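Local coordinates for protein ATP-dependent CLP protease, putative (Plasmodium falciparum, PDB 2F6I) that probably cleaves proteins into small peptides as the serine-protease component of an ATP-dependent Clp system, this chain being its ClpP catalytic domain in a fourteen-chain assembly, at residues Asp64-Pro78 with Ile95-Ala108. Residues are numbered along the deposited sequence; the frame is centred on the assembly and turned at random.
Sequences DNINHNDIKIYINSP and IKSDIQTISFGLVA
Lys96 CB lies over one face of the His68 imidazole, 3.5 Å from the ring centroid in a CH-pi contact, while Asp64 O meets the ring edge in plane. The Phe104 ring has Tyr74 CD2 at its edge; Tyr74 CB and Asn76 ND2 approach it obliquely. Phe104 CG sits between its backbone N and carbonyl carbon (chi1 63°), which swings the ring across toward Tyr74 and Asn76. The Asp64 carboxylate grips the turn before strand 99-104: OD1 accepts Ser97 OG at 2.7 Å on its anti lone pair and Ser97 N on the syn side, out of plane, whereas Lys96 N reaches OD2 from above the carboxylate plane. Ser97 OG is also hydrogen-bonded to Arg40 NH1. Nearby, one water joins His68 O, Asp70 OD1 and Asp98 N, and Asp70 OD2 forms salt bridges to Lys119 and Lys122.

Strands 71-77 and 99-104 run parallel, their axes 4.5 Å apart at closest approach, and backbone bonds alternate from Ile71 N to Asp98 O (2.9 Å) through Phe104 N to Ile75 O (3.0 Å). At the corner around Gly105, Asn76 takes over with its side chain: OD1 accepts Leu106 N at 3.1 Å from above the amide plane, and ND2 is hydrogen-bonded to Glu84 OE1 of a neighbouring subunit. Past the corner, the side chain of Ala108 is about 6 Å from that of His134, the predicted active-site residue.

Helix 82-94 links the two strands in a beta-alpha-beta crossover of the ClpP fold. Ile73 CD1 meets Ile99 CG2 at 3.8 Å on the face where both also touch Phe92 of that helix; Ile75 there packs on Ile114 of helix 109-116. On the opposite face Tyr74 packs on Leu61 of the neighbouring subunit, and the Phe104 ring, beside Tyr74, on its Ile57. Strand 41-44 pairs with the other edge of 71-77, and 123-125 follows 99-104 in the parallel sheet.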
# COMPACT_ATOMS: atom_id res chain seq x y z
N ASP C 64 38.25 -8.78 -25.57
CA ASP C 64 39.40 -8.15 -26.20
C ASP C 64 40.70 -8.56 -25.53
O ASP C 64 41.77 -8.45 -26.13
CB ASP C 64 39.26 -6.63 -26.17
CG ASP C 64 40.16 -5.94 -27.17
OD1 ASP C 64 40.05 -6.26 -28.38
OD2 ASP C 64 40.97 -5.08 -26.77
N ASN C 65 40.61 -9.04 -24.30
CA ASN C 65 41.79 -9.47 -23.56
C ASN C 65 42.25 -10.85 -24.02
O ASN C 65 43.44 -11.16 -23.96
CB ASN C 65 41.49 -9.50 -22.06
CG ASN C 65 42.74 -9.65 -21.22
OD1 ASN C 65 43.52 -10.59 -21.41
ND2 ASN C 65 42.95 -8.73 -20.28
N ILE C 66 41.30 -11.67 -24.47
CA ILE C 66 41.62 -13.02 -24.95
C ILE C 66 42.40 -12.90 -26.25
O ILE C 66 43.55 -13.32 -26.34
CB ILE C 66 40.33 -13.83 -25.21
CG1 ILE C 66 39.47 -13.88 -23.93
CG2 ILE C 66 40.68 -15.23 -25.67
CD1 ILE C 66 40.17 -14.51 -22.74
N ASN C 67 41.75 -12.33 -27.26
CA ASN C 67 42.36 -12.11 -28.56
C ASN C 67 41.69 -10.88 -29.16
O ASN C 67 40.90 -10.21 -28.50
CB ASN C 67 42.17 -13.31 -29.48
CG ASN C 67 40.71 -13.67 -29.68
OD1 ASN C 67 40.20 -14.59 -29.05
ND2 ASN C 67 40.03 -12.93 -30.55
N HIS C 68 42.00 -10.56 -30.42
CA HIS C 68 41.41 -9.39 -31.04
C HIS C 68 40.57 -9.70 -32.27
O HIS C 68 40.46 -8.88 -33.18
CB HIS C 68 42.50 -8.39 -31.40
CG HIS C 68 43.22 -7.83 -30.21
ND1 HIS C 68 44.33 -7.01 -30.33
CD2 HIS C 68 42.99 -7.96 -28.89
CE1 HIS C 68 44.74 -6.67 -29.12
NE2 HIS C 68 43.95 -7.24 -28.23
N ASN C 69 39.98 -10.89 -32.29
CA ASN C 69 39.13 -11.27 -33.41
C ASN C 69 37.83 -10.49 -33.32
O ASN C 69 37.58 -9.79 -32.34
CB ASN C 69 38.85 -12.78 -33.39
CG ASN C 69 40.11 -13.61 -33.47
OD1 ASN C 69 41.01 -13.30 -34.26
ND2 ASN C 69 40.18 -14.67 -32.67
N ASP C 70 36.99 -10.62 -34.34
CA ASP C 70 35.72 -9.91 -34.37
C ASP C 70 34.73 -10.33 -33.28
O ASP C 70 34.57 -11.52 -32.98
CB ASP C 70 35.07 -10.06 -35.74
CG ASP C 70 35.69 -9.15 -36.79
OD1 ASP C 70 36.92 -8.95 -36.75
OD2 ASP C 70 34.94 -8.65 -37.65
N ILE C 71 34.07 -9.33 -32.70
CA ILE C 71 33.06 -9.55 -31.67
C ILE C 71 31.71 -9.21 -32.31
O ILE C 71 31.56 -8.14 -32.91
CB ILE C 71 33.28 -8.61 -30.46
CG1 ILE C 71 34.59 -8.96 -29.75
CG2 ILE C 71 32.10 -8.73 -29.49
CD1 ILE C 71 34.93 -8.02 -28.61
N LYS C 72 30.75 -10.12 -32.21
CA LYS C 72 29.43 -9.90 -32.78
C LYS C 72 28.44 -9.54 -31.67
O LYS C 72 28.39 -10.21 -30.64
CB LYS C 72 28.94 -11.14 -33.52
CG LYS C 72 27.55 -10.97 -34.11
CD LYS C 72 26.99 -12.27 -34.67
CE LYS C 72 27.75 -12.74 -35.89
NZ LYS C 72 27.13 -13.97 -36.46
N ILE C 73 27.66 -8.49 -31.90
CA ILE C 73 26.67 -8.05 -30.92
C ILE C 73 25.26 -7.93 -31.50
O ILE C 73 25.02 -7.10 -32.39
CB ILE C 73 27.07 -6.68 -30.32
CG1 ILE C 73 28.41 -6.81 -29.59
CG2 ILE C 73 25.99 -6.20 -29.36
CD1 ILE C 73 28.85 -5.54 -28.90
N TYR C 74 24.34 -8.75 -31.01
CA TYR C 74 22.96 -8.68 -31.45
C TYR C 74 22.32 -7.56 -30.63
O TYR C 74 22.51 -7.50 -29.42
CB TYR C 74 22.22 -10.00 -31.18
CG TYR C 74 22.66 -11.16 -32.04
CD1 TYR C 74 23.40 -12.21 -31.51
CD2 TYR C 74 22.32 -11.21 -33.40
CE1 TYR C 74 23.79 -13.29 -32.30
CE2 TYR C 74 22.71 -12.29 -34.20
CZ TYR C 74 23.45 -13.32 -33.64
OH TYR C 74 23.83 -14.39 -34.42
N ILE C 75 21.59 -6.67 -31.29
CA ILE C 75 20.97 -5.56 -30.59
C ILE C 75 19.46 -5.49 -30.75
O ILE C 75 18.93 -5.47 -31.86
CB ILE C 75 21.57 -4.22 -31.05
CG1 ILE C 75 23.09 -4.25 -30.92
CG2 ILE C 75 21.00 -3.08 -30.21
CD1 ILE C 75 23.79 -3.01 -31.47
N ASN C 76 18.78 -5.44 -29.61
CA ASN C 76 17.32 -5.36 -29.52
C ASN C 76 17.11 -4.61 -28.21
O ASN C 76 16.86 -5.22 -27.17
CB ASN C 76 16.71 -6.77 -29.43
CG ASN C 76 15.19 -6.75 -29.38
OD1 ASN C 76 14.56 -5.69 -29.37
ND2 ASN C 76 14.59 -7.93 -29.34
N SER C 77 17.22 -3.29 -28.26
CA SER C 77 17.09 -2.46 -27.07
C SER C 77 16.44 -1.11 -27.33
O SER C 77 16.69 -0.48 -28.35
CB SER C 77 18.48 -2.25 -26.46
OG SER C 77 18.48 -1.23 -25.48
N PRO C 78 15.60 -0.65 -26.39
CA PRO C 78 14.92 0.64 -26.52
C PRO C 78 15.83 1.77 -26.05
O PRO C 78 15.41 2.92 -25.94
CB PRO C 78 13.71 0.47 -25.60
CG PRO C 78 14.31 -0.32 -24.47
CD PRO C 78 15.13 -1.37 -25.20
N ILE C 95 38.68 -0.86 -27.41
CA ILE C 95 39.22 -2.18 -27.67
C ILE C 95 39.73 -2.33 -29.10
O ILE C 95 39.30 -1.62 -30.00
CB ILE C 95 38.16 -3.28 -27.39
CG1 ILE C 95 36.97 -3.12 -28.34
CG2 ILE C 95 37.69 -3.19 -25.95
CD1 ILE C 95 35.94 -4.22 -28.22
N LYS C 96 40.66 -3.26 -29.28
CA LYS C 96 41.25 -3.52 -30.59
C LYS C 96 40.30 -4.28 -31.50
O LYS C 96 40.19 -3.98 -32.69
CB LYS C 96 42.56 -4.30 -30.44
CG LYS C 96 43.80 -3.43 -30.28
CD LYS C 96 43.64 -2.38 -29.19
CE LYS C 96 44.80 -1.41 -29.17
NZ LYS C 96 44.59 -0.31 -28.19
N SER C 97 39.60 -5.26 -30.94
CA SER C 97 38.66 -6.08 -31.69
C SER C 97 37.63 -5.23 -32.42
O SER C 97 37.14 -4.23 -31.90
CB SER C 97 37.93 -7.05 -30.76
OG SER C 97 38.82 -7.95 -30.14
N ASP C 98 37.29 -5.64 -33.64
CA ASP C 98 36.29 -4.94 -34.41
C ASP C 98 34.94 -5.51 -33.99
O ASP C 98 34.84 -6.67 -33.60
CB ASP C 98 36.52 -5.15 -35.90
CG ASP C 98 37.61 -4.25 -36.45
OD1 ASP C 98 38.72 -4.24 -35.88
OD2 ASP C 98 37.37 -3.56 -37.46
N ILE C 99 33.90 -4.68 -34.07
CA ILE C 99 32.58 -5.11 -33.67
C ILE C 99 31.54 -5.06 -34.77
O ILE C 99 31.28 -3.99 -35.33
CB ILE C 99 32.07 -4.23 -32.50
CG1 ILE C 99 32.98 -4.40 -31.29
CG2 ILE C 99 30.62 -4.60 -32.16
CD1 ILE C 99 32.58 -3.58 -30.09
N GLN C 100 30.96 -6.20 -35.11
CA GLN C 100 29.91 -6.20 -36.11
C GLN C 100 28.59 -6.23 -35.37
O GLN C 100 28.38 -7.04 -34.47
CB GLN C 100 30.04 -7.39 -37.07
CG GLN C 100 30.22 -8.75 -36.46
CD GLN C 100 30.32 -9.83 -37.52
OE1 GLN C 100 29.32 -10.24 -38.10
NE2 GLN C 100 31.55 -10.27 -37.79
N THR C 101 27.71 -5.31 -35.73
CA THR C 101 26.41 -5.17 -35.09
C THR C 101 25.25 -5.69 -35.92
O THR C 101 25.16 -5.44 -37.12
CB THR C 101 26.13 -3.70 -34.75
OG1 THR C 101 26.23 -2.91 -35.94
CG2 THR C 101 27.14 -3.19 -33.74
N ILE C 102 24.35 -6.43 -35.27
CA ILE C 102 23.18 -6.98 -35.93
C ILE C 102 21.96 -6.64 -35.07
O ILE C 102 21.89 -7.03 -33.90
CB ILE C 102 23.27 -8.50 -36.10
CG1 ILE C 102 24.51 -8.85 -36.94
CG2 ILE C 102 22.01 -9.03 -36.78
CD1 ILE C 102 24.67 -10.33 -37.22
N SER C 103 21.02 -5.92 -35.65
CA SER C 103 19.83 -5.52 -34.92
C SER C 103 18.60 -6.32 -35.34
O SER C 103 18.49 -6.76 -36.47
CB SER C 103 19.54 -4.04 -35.15
OG SER C 103 19.09 -3.83 -36.48
N PHE C 104 17.70 -6.50 -34.39
CA PHE C 104 16.44 -7.17 -34.65
C PHE C 104 15.44 -6.72 -33.59
O PHE C 104 15.83 -6.28 -32.51
CB PHE C 104 16.59 -8.70 -34.65
CG PHE C 104 17.02 -9.30 -33.34
CD1 PHE C 104 18.33 -9.76 -33.17
CD2 PHE C 104 16.11 -9.47 -32.30
CE1 PHE C 104 18.72 -10.38 -31.98
CE2 PHE C 104 16.50 -10.09 -31.11
CZ PHE C 104 17.80 -10.54 -30.95
N GLY C 105 14.16 -6.80 -33.92
CA GLY C 105 13.13 -6.38 -32.99
C GLY C 105 12.96 -4.88 -32.97
O GLY C 105 12.36 -4.30 -33.88
N LEU C 106 13.49 -4.23 -31.94
CA LEU C 106 13.39 -2.79 -31.82
C LEU C 106 14.69 -2.20 -31.31
O LEU C 106 15.27 -2.70 -30.35
CB LEU C 106 12.25 -2.43 -30.86
CG LEU C 106 11.93 -0.94 -30.76
CD1 LEU C 106 11.51 -0.44 -32.12
CD2 LEU C 106 10.82 -0.70 -29.75
N VAL C 107 15.15 -1.14 -31.97
CA VAL C 107 16.38 -0.48 -31.57
C VAL C 107 16.12 1.02 -31.55
O VAL C 107 15.47 1.55 -32.45
CB VAL C 107 17.52 -0.79 -32.56
CG1 VAL C 107 18.77 -0.02 -32.16
CG2 VAL C 107 17.80 -2.29 -32.57
N ALA C 108 16.61 1.70 -30.52
CA ALA C 108 16.39 3.13 -30.39
C ALA C 108 17.49 3.88 -29.64
O ALA C 108 18.32 3.27 -28.95
CB ALA C 108 15.05 3.38 -29.71
O HOH W 1 38.78 -7.66 -35.15